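Long-range contacts in Mlr6093 protein (Mesorhizobium loti, PDB 2QJ8), which probably acts as a zinc-dependent hydrolase of the succinylglutamate desuccinylase/aspartoacylase family, cleaving linear amide or ester bonds: residues L8-D13 / L35-C40; G20-P25 / A123-R128; D148-I153 / C272-E277; D276-G281 / S306-I311. All blocks are in the same frame, centred on the assembly; numbering follows the deposited sequence.

Contact 1: residues L8-D13 / L35-C40; sequences LTFDLD and LPVFSC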
loop_
_atom_site.group_PDB
_atom_site.type_symbol
_atom_site.label_atom_id
_atom_site.label_comp_id
_atom_site.label_asym_id
_atom_site.label_seq_id
_atom_site.Cartn_x
_atom_site.Cartn_y
_atom_site.Cartn_z
ATOM N N LEU A 8 22.368 -22.048 13.880
ATOM C CA LEU A 8 22.962 -20.791 13.489
ATOM C C LEU A 8 24.342 -21.124 12.926
ATOM O O LEU A 8 25.006 -22.041 13.395
ATOM C CB LEU A 8 23.106 -19.846 14.681
ATOM C CG LEU A 8 21.808 -19.355 15.347
ATOM C CD1 LEU A 8 22.117 -18.602 16.603
ATOM C CD2 LEU A 8 20.996 -18.486 14.394
ATOM N N THR A 9 24.770 -20.360 11.929
ATOM C CA THR A 9 26.071 -20.554 11.302
ATOM C C THR A 9 27.223 -19.891 12.074
ATOM O O THR A 9 28.363 -19.982 11.641
ATOM C CB THR A 9 26.055 -20.046 9.885
ATOM O OG1 THR A 9 25.802 -18.638 9.897
ATOM C CG2 THR A 9 24.998 -20.788 9.086
ATOM N N PHE A 10 26.919 -19.246 13.211
ATOM C CA PHE A 10 27.891 -18.580 14.037
ATOM C C PHE A 10 27.495 -18.806 15.503
ATOM O O PHE A 10 26.409 -19.275 15.802
ATOM C CB PHE A 10 27.929 -17.083 13.690
ATOM C CG PHE A 10 26.625 -16.341 14.007
ATOM C CD1 PHE A 10 25.551 -16.409 13.154
ATOM C CD2 PHE A 10 26.507 -15.568 15.158
ATOM C CE1 PHE A 10 24.381 -15.726 13.442
ATOM C CE2 PHE A 10 25.332 -14.901 15.455
ATOM C CZ PHE A 10 24.268 -14.985 14.599
ATOM N N ASP A 11 28.393 -18.417 16.395
ATOM C CA ASP A 11 28.234 -18.562 17.805
ATOM C C ASP A 11 27.690 -17.264 18.413
ATOM O O ASP A 11 28.327 -16.229 18.271
ATOM C CB ASP A 11 29.615 -18.909 18.383
ATOM C CG ASP A 11 29.609 -19.101 19.887
ATOM O OD1 ASP A 11 28.538 -19.196 20.527
ATOM O OD2 ASP A 11 30.717 -19.173 20.432
ATOM N N LEU A 12 26.525 -17.336 19.074
ATOM C CA LEU A 12 25.913 -16.177 19.779
ATOM C C LEU A 12 26.780 -15.646 20.925
ATOM O O LEU A 12 26.726 -14.453 21.223
ATOM C CB LEU A 12 24.516 -16.508 20.334
ATOM C CG LEU A 12 23.368 -16.724 19.358
ATOM C CD1 LEU A 12 22.107 -17.331 20.065
ATOM C CD2 LEU A 12 23.054 -15.428 18.661
ATOM N N ASP A 13 27.593 -16.522 21.529
ATOM C CA ASP A 13 28.488 -16.159 22.615
ATOM C C ASP A 13 29.741 -15.436 22.164
ATOM O O ASP A 13 30.532 -15.057 23.011
ATOM C CB ASP A 13 28.887 -17.399 23.446
ATOM C CG ASP A 13 27.707 -18.048 24.152
ATOM O OD1 ASP A 13 26.616 -17.444 24.216
ATOM O OD2 ASP A 13 27.870 -19.181 24.650
ATOM N N LEU A 35 18.181 -17.673 6.741
ATOM C CA LEU A 35 17.690 -16.355 7.127
ATOM C C LEU A 35 18.831 -15.569 7.740
ATOM O O LEU A 35 19.361 -16.006 8.739
ATOM C CB LEU A 35 16.569 -16.489 8.167
ATOM C CG LEU A 35 15.164 -16.954 7.754
ATOM C CD1 LEU A 35 15.147 -18.114 6.809
ATOM C CD2 LEU A 35 14.332 -17.249 9.046
ATOM N N PRO A 36 19.241 -14.428 7.139
ATOM C CA PRO A 36 20.316 -13.663 7.789
ATOM C C PRO A 36 19.984 -13.170 9.197
ATOM O O PRO A 36 18.844 -12.775 9.472
ATOM C CB PRO A 36 20.539 -12.477 6.848
ATOM C CG PRO A 36 20.073 -12.930 5.525
ATOM C CD PRO A 36 18.853 -13.801 5.864
ATOM N N VAL A 37 20.992 -13.223 10.070
ATOM C CA VAL A 37 20.868 -12.858 11.465
ATOM C C VAL A 37 22.068 -11.984 11.849
ATOM O O VAL A 37 23.204 -12.203 11.394
ATOM C CB VAL A 37 20.828 -14.130 12.376
ATOM C CG1 VAL A 37 20.828 -13.751 13.871
ATOM C CG2 VAL A 37 19.626 -14.986 12.041
ATOM N N PHE A 38 21.789 -10.970 12.646
ATOM C CA PHE A 38 22.775 -10.080 13.214
ATOM C C PHE A 38 22.728 -10.293 14.725
ATOM O O PHE A 38 21.640 -10.471 15.285
ATOM C CB PHE A 38 22.403 -8.647 12.880
ATOM C CG PHE A 38 23.028 -7.611 13.772
ATOM C CD1 PHE A 38 24.238 -7.035 13.443
ATOM C CD2 PHE A 38 22.357 -7.163 14.919
ATOM C CE1 PHE A 38 24.784 -6.045 14.243
ATOM C CE2 PHE A 38 22.900 -6.190 15.722
ATOM C CZ PHE A 38 24.107 -5.632 15.394
ATOM N N SER A 39 23.888 -10.301 15.381
ATOM C CA SER A 39 23.917 -10.349 16.839
ATOM C C SER A 39 25.027 -9.420 17.371
ATOM O O SER A 39 26.127 -9.405 16.828
ATOM C CB SER A 39 24.064 -11.775 17.329
ATOM O OG SER A 39 24.086 -11.806 18.738
ATOM N N CYS A 40 24.701 -8.597 18.371
ATOM C CA CYS A 40 25.678 -7.691 19.000
ATOM C C CYS A 40 25.732 -8.066 20.472
ATOM O O CYS A 40 24.785 -7.865 21.191
ATOM C CB CYS A 40 25.313 -6.240 18.794
ATOM S SG CYS A 40 26.595 -5.042 19.338
#

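Contact 2: residues G20-P25 / A123-R128; sequences GHLVVP and ADAISR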
loop_
_atom_site.group_PDB
_atom_site.type_symbol
_atom_site.label_atom_id
_atom_site.label_comp_id
_atom_site.label_asym_id
_atom_site.label_seq_id
_atom_site.Cartn_x
_atom_site.Cartn_y
_atom_site.Cartn_z
ATOM N N GLY A 20 25.431 -13.708 10.341
ATOM C CA GLY A 20 25.442 -15.036 9.788
ATOM C C GLY A 20 24.050 -15.411 9.375
ATOM O O GLY A 20 23.298 -14.559 8.872
ATOM N N HIS A 21 23.705 -16.674 9.533
ATOM C CA HIS A 21 22.373 -17.166 9.153
ATOM C C HIS A 21 21.796 -18.180 10.110
ATOM O O HIS A 21 22.538 -18.872 10.807
ATOM C CB HIS A 21 22.435 -17.826 7.783
ATOM C CG HIS A 21 22.880 -16.907 6.699
ATOM N ND1 HIS A 21 24.205 -16.666 6.436
ATOM C CD2 HIS A 21 22.176 -16.144 5.833
ATOM C CE1 HIS A 21 24.302 -15.788 5.459
ATOM N NE2 HIS A 21 23.084 -15.466 5.069
ATOM N N LEU A 22 20.460 -18.236 10.113
ATOM C CA LEU A 22 19.670 -19.266 10.787
ATOM C C LEU A 22 19.221 -20.200 9.664
ATOM O O LEU A 22 18.463 -19.802 8.765
ATOM C CB LEU A 22 18.469 -18.656 11.516
ATOM C CG LEU A 22 17.430 -19.604 12.152
ATOM C CD1 LEU A 22 18.061 -20.583 13.148
ATOM C CD2 LEU A 22 16.377 -18.737 12.852
ATOM N N VAL A 23 19.661 -21.454 9.738
ATOM C CA VAL A 23 19.376 -22.437 8.729
ATOM C C VAL A 23 18.137 -23.213 9.122
ATOM O O VAL A 23 18.082 -23.773 10.210
ATOM C CB VAL A 23 20.596 -23.342 8.488
ATOM C CG1 VAL A 23 20.279 -24.415 7.467
ATOM C CG2 VAL A 23 21.794 -22.459 8.018
ATOM N N VAL A 24 17.119 -23.152 8.256
ATOM C CA VAL A 24 15.869 -23.869 8.435
ATOM C C VAL A 24 16.028 -25.076 7.530
ATOM O O VAL A 24 16.079 -24.903 6.318
ATOM C CB VAL A 24 14.652 -23.014 8.025
ATOM C CG1 VAL A 24 13.346 -23.763 8.314
ATOM C CG2 VAL A 24 14.694 -21.674 8.739
ATOM N N PRO A 25 16.114 -26.299 8.096
ATOM C CA PRO A 25 16.327 -27.479 7.246
ATOM C C PRO A 25 15.280 -27.688 6.163
ATOM O O PRO A 25 14.170 -27.163 6.236
ATOM C CB PRO A 25 16.286 -28.646 8.244
ATOM C CG PRO A 25 16.653 -28.041 9.519
ATOM C CD PRO A 25 16.033 -26.686 9.515
ATOM N N ALA A 123 9.298 -21.410 12.158
ATOM C CA ALA A 123 8.854 -21.132 13.525
ATOM C C ALA A 123 9.635 -22.009 14.524
ATOM O O ALA A 123 10.103 -21.503 15.536
ATOM C CB ALA A 123 7.337 -21.346 13.657
ATOM N N ASP A 124 9.794 -23.297 14.211
ATOM C CA ASP A 124 10.598 -24.225 15.004
ATOM C C ASP A 124 12.071 -23.813 15.159
ATOM O O ASP A 124 12.604 -23.935 16.259
ATOM C CB ASP A 124 10.502 -25.618 14.406
ATOM C CG ASP A 124 11.305 -26.638 15.174
ATOM O OD1 ASP A 124 10.938 -26.974 16.308
ATOM O OD2 ASP A 124 12.322 -27.078 14.629
ATOM N N ALA A 125 12.692 -23.295 14.082
ATOM C CA ALA A 125 14.080 -22.848 14.081
ATOM C C ALA A 125 14.285 -21.651 14.990
ATOM O O ALA A 125 15.250 -21.623 15.741
ATOM C CB ALA A 125 14.538 -22.474 12.647
ATOM N N ILE A 126 13.374 -20.677 14.913
ATOM C CA ILE A 126 13.407 -19.466 15.745
ATOM C C ILE A 126 13.176 -19.828 17.216
ATOM O O ILE A 126 13.839 -19.285 18.113
ATOM C CB ILE A 126 12.352 -18.409 15.251
ATOM C CG1 ILE A 126 12.755 -17.862 13.867
ATOM C CG2 ILE A 126 12.199 -17.260 16.242
ATOM C CD1 ILE A 126 11.619 -17.165 13.110
ATOM N N SER A 127 12.235 -20.732 17.435
ATOM C CA SER A 127 11.850 -21.207 18.761
ATOM C C SER A 127 12.915 -22.032 19.464
ATOM O O SER A 127 13.046 -21.933 20.682
ATOM C CB SER A 127 10.544 -22.004 18.689
ATOM O OG SER A 127 9.501 -21.193 18.153
ATOM N N ARG A 128 13.656 -22.847 18.718
ATOM C CA ARG A 128 14.740 -23.631 19.299
ATOM C C ARG A 128 16.054 -22.857 19.496
ATOM O O ARG A 128 16.730 -23.054 20.513
ATOM C CB ARG A 128 14.952 -24.924 18.511
ATOM C CG ARG A 128 13.872 -25.936 18.797
ATOM C CD ARG A 128 13.781 -27.044 17.786
ATOM N NE ARG A 128 15.018 -27.819 17.652
ATOM C CZ ARG A 128 15.220 -28.790 16.747
ATOM N NH1 ARG A 128 14.266 -29.117 15.882
ATOM N NH2 ARG A 128 16.392 -29.442 16.699
#

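Contact 3: residues D148-I153 / C272-E277; sequences DCAPSI and CSVMDE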
loop_
_atom_site.group_PDB
_atom_site.type_symbol
_atom_site.label_atom_id
_atom_site.label_comp_id
_atom_site.label_asym_id
_atom_site.label_seq_id
_atom_site.Cartn_x
_atom_site.Cartn_y
_atom_site.Cartn_z
ATOM N N ASP A 148 -4.016 2.168 6.763
ATOM C CA ASP A 148 -3.176 3.213 7.291
ATOM C C ASP A 148 -3.482 3.100 8.804
ATOM O O ASP A 148 -4.636 2.919 9.184
ATOM C CB ASP A 148 -3.604 4.568 6.786
ATOM C CG ASP A 148 -2.562 5.635 7.018
ATOM O OD1 ASP A 148 -1.391 5.329 7.326
ATOM O OD2 ASP A 148 -2.901 6.816 6.866
ATOM N N CYS A 149 -2.456 3.134 9.645
ATOM C CA CYS A 149 -2.645 3.126 11.078
ATOM C C CYS A 149 -1.621 4.035 11.728
ATOM O O CYS A 149 -0.591 4.366 11.126
ATOM C CB CYS A 149 -2.610 1.714 11.663
ATOM S SG CYS A 149 -1.009 0.919 11.716
ATOM N N ALA A 150 -1.922 4.442 12.955
ATOM C CA ALA A 150 -1.043 5.304 13.728
ATOM C C ALA A 150 0.273 4.583 14.050
ATOM O O ALA A 150 0.246 3.371 14.240
ATOM C CB ALA A 150 -1.731 5.679 15.034
ATOM N N PRO A 151 1.421 5.311 14.086
ATOM C CA PRO A 151 2.667 4.669 14.564
ATOM C C PRO A 151 2.431 4.412 16.043
ATOM O O PRO A 151 2.166 5.341 16.802
ATOM C CB PRO A 151 3.753 5.717 14.315
ATOM C CG PRO A 151 3.125 6.720 13.381
ATOM C CD PRO A 151 1.657 6.716 13.721
ATOM N N SER A 152 2.494 3.142 16.423
ATOM C CA SER A 152 1.998 2.720 17.725
ATOM C C SER A 152 2.484 1.366 18.190
ATOM O O SER A 152 3.226 0.702 17.502
ATOM C CB SER A 152 0.447 2.619 17.596
ATOM O OG SER A 152 0.057 1.730 16.560
ATOM N N ILE A 153 2.097 1.034 19.418
ATOM C CA ILE A 153 2.221 -0.278 19.982
ATOM C C ILE A 153 0.807 -0.657 20.392
ATOM O O ILE A 153 0.130 0.166 20.999
ATOM C CB ILE A 153 3.145 -0.293 21.213
ATOM C CG1 ILE A 153 4.611 -0.188 20.761
ATOM C CG2 ILE A 153 2.953 -1.553 21.998
ATOM C CD1 ILE A 153 5.549 0.165 21.836
ATOM N N CYS A 272 -12.042 9.780 6.411
ATOM C CA CYS A 272 -11.304 10.358 7.521
ATOM C C CYS A 272 -9.899 9.775 7.493
ATOM O O CYS A 272 -9.652 8.755 6.835
ATOM C CB CYS A 272 -12.008 10.104 8.871
ATOM S SG CYS A 272 -12.133 8.389 9.265
ATOM N N SER A 273 -8.978 10.443 8.177
ATOM C CA SER A 273 -7.568 10.057 8.220
ATOM C C SER A 273 -7.144 9.607 9.591
ATOM O O SER A 273 -7.803 9.928 10.568
ATOM C CB SER A 273 -6.711 11.255 7.819
ATOM O OG SER A 273 -6.938 11.598 6.470
ATOM N N VAL A 274 -6.028 8.871 9.668
ATOM C CA VAL A 274 -5.490 8.430 10.962
ATOM C C VAL A 274 -5.234 9.680 11.824
ATOM O O VAL A 274 -4.835 10.695 11.301
ATOM C CB VAL A 274 -4.235 7.551 10.803
ATOM C CG1 VAL A 274 -3.512 7.391 12.123
ATOM C CG2 VAL A 274 -4.631 6.187 10.203
HETATM N N MSE A 275 -5.578 9.594 13.109
HETATM C CA MSE A 275 -5.481 10.674 14.117
HETATM C C MSE A 275 -6.639 11.664 14.146
HETATM O O MSE A 275 -6.696 12.482 15.065
HETATM C CB MSE A 275 -4.124 11.424 14.112
HETATM C CG MSE A 275 -2.884 10.509 14.212
HETATM SE SE MSE A 275 -2.917 9.280 15.732
HETATM C CE MSE A 275 -2.897 10.580 17.187
ATOM N N ASP A 276 -7.574 11.598 13.186
ATOM C CA ASP A 276 -8.727 12.477 13.220
ATOM C C ASP A 276 -9.564 12.119 14.424
ATOM O O ASP A 276 -9.715 10.940 14.749
ATOM C CB ASP A 276 -9.639 12.322 11.994
ATOM C CG ASP A 276 -9.086 12.953 10.730
ATOM O OD1 ASP A 276 -8.017 13.618 10.729
ATOM O OD2 ASP A 276 -9.756 12.753 9.699
ATOM N N GLU A 277 -10.126 13.150 15.054
ATOM C CA GLU A 277 -11.030 13.011 16.185
ATOM C C GLU A 277 -12.423 13.152 15.576
ATOM O O GLU A 277 -12.747 14.215 15.018
ATOM C CB GLU A 277 -10.731 14.113 17.209
ATOM C CG GLU A 277 -9.327 13.984 17.819
ATOM C CD GLU A 277 -9.013 15.030 18.876
ATOM O OE1 GLU A 277 -9.606 16.137 18.830
ATOM O OE2 GLU A 277 -8.154 14.738 19.750
HETATM O O HOH W 1 -5.024 8.188 7.089
#

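Contact 4: residues D276-G281 / S306-I311; sequences DEVEQG and STVFAI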
loop_
_atom_site.group_PDB
_atom_site.type_symbol
_atom_site.label_atom_id
_atom_site.label_comp_id
_atom_site.label_asym_id
_atom_site.label_seq_id
_atom_site.Cartn_x
_atom_site.Cartn_y
_atom_site.Cartn_z
ATOM N N ASP A 276 -7.574 11.598 13.186
ATOM C CA ASP A 276 -8.727 12.477 13.220
ATOM C C ASP A 276 -9.564 12.119 14.424
ATOM O O ASP A 276 -9.715 10.940 14.749
ATOM C CB ASP A 276 -9.639 12.322 11.994
ATOM C CG ASP A 276 -9.086 12.953 10.730
ATOM O OD1 ASP A 276 -8.017 13.618 10.729
ATOM O OD2 ASP A 276 -9.756 12.753 9.699
ATOM N N GLU A 277 -10.126 13.150 15.054
ATOM C CA GLU A 277 -11.030 13.011 16.185
ATOM C C GLU A 277 -12.423 13.152 15.576
ATOM O O GLU A 277 -12.747 14.215 15.018
ATOM C CB GLU A 277 -10.731 14.113 17.209
ATOM C CG GLU A 277 -9.327 13.984 17.819
ATOM C CD GLU A 277 -9.013 15.030 18.876
ATOM O OE1 GLU A 277 -9.606 16.137 18.830
ATOM O OE2 GLU A 277 -8.154 14.738 19.750
ATOM N N VAL A 278 -13.222 12.081 15.632
ATOM C CA VAL A 278 -14.566 12.070 15.049
ATOM C C VAL A 278 -15.643 12.084 16.150
ATOM O O VAL A 278 -15.401 11.614 17.262
ATOM C CB VAL A 278 -14.758 10.877 14.094
ATOM C CG1 VAL A 278 -13.656 10.893 12.991
ATOM C CG2 VAL A 278 -14.758 9.567 14.845
ATOM N N GLU A 279 -16.788 12.696 15.852
ATOM C CA GLU A 279 -17.916 12.762 16.784
ATOM C C GLU A 279 -18.789 11.540 16.571
ATOM O O GLU A 279 -18.725 10.901 15.527
ATOM C CB GLU A 279 -18.760 14.034 16.550
ATOM C CG GLU A 279 -18.014 15.366 16.723
ATOM C CD GLU A 279 -17.476 15.601 18.140
ATOM O OE1 GLU A 279 -17.997 15.004 19.109
ATOM O OE2 GLU A 279 -16.530 16.408 18.287
ATOM N N GLN A 280 -19.610 11.236 17.564
ATOM C CA GLN A 280 -20.550 10.135 17.510
ATOM C C GLN A 280 -21.475 10.381 16.317
ATOM O O GLN A 280 -22.045 11.461 16.188
ATOM C CB GLN A 280 -21.362 10.115 18.798
ATOM C CG GLN A 280 -22.386 8.985 18.910
ATOM C CD GLN A 280 -23.243 9.101 20.163
ATOM O OE1 GLN A 280 -23.188 10.107 20.884
ATOM N NE2 GLN A 280 -24.073 8.089 20.406
ATOM N N GLY A 281 -21.607 9.389 15.445
ATOM C CA GLY A 281 -22.416 9.513 14.239
ATOM C C GLY A 281 -21.711 10.027 12.986
ATOM O O GLY A 281 -22.319 10.020 11.941
ATOM N N SER A 306 -14.524 9.462 19.160
ATOM C CA SER A 306 -13.309 8.677 19.195
ATOM C C SER A 306 -12.266 9.221 18.229
ATOM O O SER A 306 -12.538 10.190 17.500
ATOM C CB SER A 306 -13.668 7.223 18.843
ATOM O OG SER A 306 -14.593 7.198 17.762
ATOM N N THR A 307 -11.064 8.626 18.276
ATOM C CA THR A 307 -9.955 8.964 17.382
ATOM C C THR A 307 -9.791 7.863 16.372
ATOM O O THR A 307 -9.999 6.701 16.688
ATOM C CB THR A 307 -8.628 9.169 18.169
ATOM O OG1 THR A 307 -8.812 10.243 19.100
ATOM C CG2 THR A 307 -7.475 9.533 17.258
ATOM N N VAL A 308 -9.444 8.217 15.148
ATOM C CA VAL A 308 -9.166 7.214 14.114
ATOM C C VAL A 308 -7.779 6.641 14.339
ATOM O O VAL A 308 -6.789 7.340 14.196
ATOM C CB VAL A 308 -9.261 7.749 12.676
ATOM C CG1 VAL A 308 -8.924 6.611 11.675
ATOM C CG2 VAL A 308 -10.667 8.335 12.404
ATOM N N PHE A 309 -7.728 5.367 14.708
ATOM C CA PHE A 309 -6.473 4.688 14.933
ATOM C C PHE A 309 -6.030 4.065 13.630
ATOM O O PHE A 309 -4.883 4.185 13.277
ATOM C CB PHE A 309 -6.585 3.630 16.033
ATOM C CG PHE A 309 -5.402 2.687 16.067
ATOM C CD1 PHE A 309 -4.211 3.089 16.643
ATOM C CD2 PHE A 309 -5.469 1.418 15.477
ATOM C CE1 PHE A 309 -3.129 2.246 16.670
ATOM C CE2 PHE A 309 -4.362 0.579 15.479
ATOM C CZ PHE A 309 -3.194 0.999 16.091
ATOM N N ALA A 310 -6.951 3.388 12.930
ATOM C CA ALA A 310 -6.647 2.755 11.669
ATOM C C ALA A 310 -7.852 2.828 10.750
ATOM O O ALA A 310 -8.992 2.804 11.219
ATOM C CB ALA A 310 -6.225 1.286 11.898
ATOM N N ILE A 311 -7.596 2.923 9.448
ATOM C CA ILE A 311 -8.659 2.992 8.441
ATOM C C ILE A 311 -8.144 2.408 7.127
ATOM O O ILE A 311 -6.982 2.611 6.784
ATOM C CB ILE A 311 -9.211 4.432 8.274
ATOM C CG1 ILE A 311 -10.516 4.397 7.433
ATOM C CG2 ILE A 311 -8.125 5.389 7.721
ATOM C CD1 ILE A 311 -11.278 5.643 7.404
HETATM O O HOH W 2 -6.915 11.697 19.834
#

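Contact 1: residues L8-D13 / L35-C40
The rim of the Phe-10 ring meets Val-37 and Ser-39 of strand 35-40. Its CZ lies 3.7 Å from Val-37 CG1, and the methyl sits at the ring edge, in the plane, instead of over a face. The adjacent rim atom CE2 comes to 3.9 Å from Ser-39 CB. With CG between the backbone N and the carbonyl carbon (chi1 65°), the Phe-10 side chain leaves the loop toward the strand and crosses that of Val-37 at about a right angle. Leu-12 joins in through CD2, 3.8 Å from Ser-39 OG in plain van der Waals contact, while Leu-8 CD2 touches Val-37 CG2 more loosely at 4.4 Å. An alanine in place of Phe-10 would probably open a gap between loop and strand, leaving Val-37 CG1 and Ser-39 CB without their aromatic neighbour.

Further out, several polar bonds tie the loop to itself and to its surroundings. Asp-11 OD1 accepts from Asp-13 N at 3.0 Å, from above the carboxylate plane, forming an Asx turn around Leu-12. Thr-9 is hydrogen-bonded to His-21 of strand 16-24, and Asp-13 forms a salt bridge with Arg-80. Ile-82 of strand 79-84 packs against Leu-12, Val-37 and Ser-39.

With no hydrogen bond between 8-13 and 35-40, the contact rests on van der Waals packing, mostly of carbon atoms; polar bonds to His-21 and Arg-80 probably help to place the loop.

Contact 2: residues G20-P25 / A123-R128
This is a buried apolar contact between a strand and a helix: the end of strand 16-24 packs on helix 118-129, Leu-22 and Val-24 meeting Ala-125 and Ile-126. The axes of the short segments 20-24 and 123-128 approach to 8.4 Å, and their N-to-C directions differ by 130°.

Leu-22 carries most of the strand's share. Its CG is anti to the backbone N (chi1 173°), and its two methyls part over neighbouring helix residues. CD1 lies 4.0 Å from Ala-125 CB and is also close to the carbonyl oxygen of that residue, while CD2 is 3.9 Å from Ile-126 CG1, the two side chains crossing at about a right angle. Val-24 approaches the same alanine through CG2, 4.0 Å from Ala-125 CB. The single methyl of Ala-125 thus touches both strand residues, and its small size is consistent with the 6.0 Å between Val-24 CA and Ala-125 CA.

Elsewhere on the helix, polar side chains bond locally. Ser-127 OG donates to Ala-123 O at 2.7 Å, reaching it from the opposite face of the carbonyl plane to Ser-127 N. Arg-128 NH1 forms a salt bridge of 3.1 Å to the syn lone pair of Asp-124 OD2, which is tilted from the guanidinium plane. Leu-129, Leu-8 and Val-37 also pack on Leu-22, and His-21 NE2 bonds to Gly-291 O of the second subunit.

A helix laid across a sheet through small and branched aliphatic side chains is the usual layering of alpha/beta folds, here in a protein of the M14-like zinc hydrolase family.

Contact 3: residues D148-I153 / C272-E277
Val-274 straddles the backbone of 148-150 with its two methyls. Its CG1 is anti to the backbone N (chi1 166°) and lies 3.5 Å from Ala-150 N. The other branch, CG2, sits beside the backbone N and is 3.4 Å from Asp-148 O. An alanine in place of Val-274 would probably open a gap beside Asp-148 and Ala-150, since both of these methyl contacts would go.

Asp-148 has CG anti to its backbone N, beside the carbonyl carbon, and its side chain crosses that of Val-274 obliquely, with CG against the CG2 methyl. A water donates to Asp-148 OD2 and accepts from Val-274 N at 2.9 Å.

Met-275, deposited as selenomethionine, is bent at both chi2 and chi3, and its SE lies 3.9 Å from Ala-150 CB. That CB also meets Val-274 CG1 at 3.8 Å, which places the alanine methyl against two consecutive residues of the turn. Val-178 of strand 178-182 packs on both Ala-150 and Met-275.

Within each segment a side chain bonds to the backbone of a nearby residue. Ser-152 OG donates to Ala-150 O, and Ser-273 N donates to Asp-276 OD2 at 2.9 Å in an almost straight bond, from above the carboxylate plane.

Residues Ser-273 to Asp-276 form a type II beta turn, closed by Asp-276 N to Ser-273 O at 3.1 Å, with Met-275 at positive phi (83°). The turn leads into strand 277-278 and packs its two central side chains against the end of strand 147-149 and the link to strand 152-155.

Contact 4: residues D276-G281 / S306-I311
The flat groups that meet are backbone peptides, joined by N-H and C=O bonds of Asp-276, Val-278, Ser-306 and Val-308 in a short antiparallel beta ladder. Glu-277 and Thr-307 project from one face of it, Val-278 and Ser-306 from the other.

Val-278 and Ser-306 are the hydrogen-bonded pair: Val-278 N donates to Ser-306 O at 2.7 Å, nearly in line with the carbonyl, and Ser-306 N returns a bond to Val-278 O at 3.0 Å. Val-278 CG2, set between the backbone N and the carbonyl carbon, lies 3.8 Å from Ser-306 OG, which itself bonds to Ser-304 O. Glu-277 with Thr-307 is the non-hydrogen-bonded pair. Their side chains run side by side, Glu-277 CG passing 4.0 Å from Thr-307 OG1.

Next along the ladder, Val-278 CG1 meets Val-308 CG2 at 4.0 Å, the two valines crossing at a slant. Leu-326 and Arg-328 of strand 322-329 touch Ser-306. Farther along 306-311, Phe-309 and Ala-310 both face Ile-325 in a classic beta bulge.

At the start of the ladder, Asp-276 O accepts from Val-308 N at 2.8 Å and also receives a CA-H...O contact from Thr-307 CA at 3.3 Å.

Overall arrangement
The four contacts form two touching pairs on opposite sides of the chain's centre. Contacts 1 and 2, centres 11 Å apart, interlock along the chain and are joined where strands 16-24 and 33-42 pair: Leu-22 N lies 2.8 Å from Leu-35 O, a probable hydrogen bond. Contacts 3 and 4, centres 9 Å apart, share Asp-276 and Glu-277; strand 306-312 ties them together through a probable hydrogen bond of 2.8 Å from Met-275 N to Val-308 O. The pairs stand well apart, with contacts 1 and 4 centred 44 Å from each other and the nearest atoms of contacts 2 and 3 about 19 Å apart. None of the four includes a zinc ion.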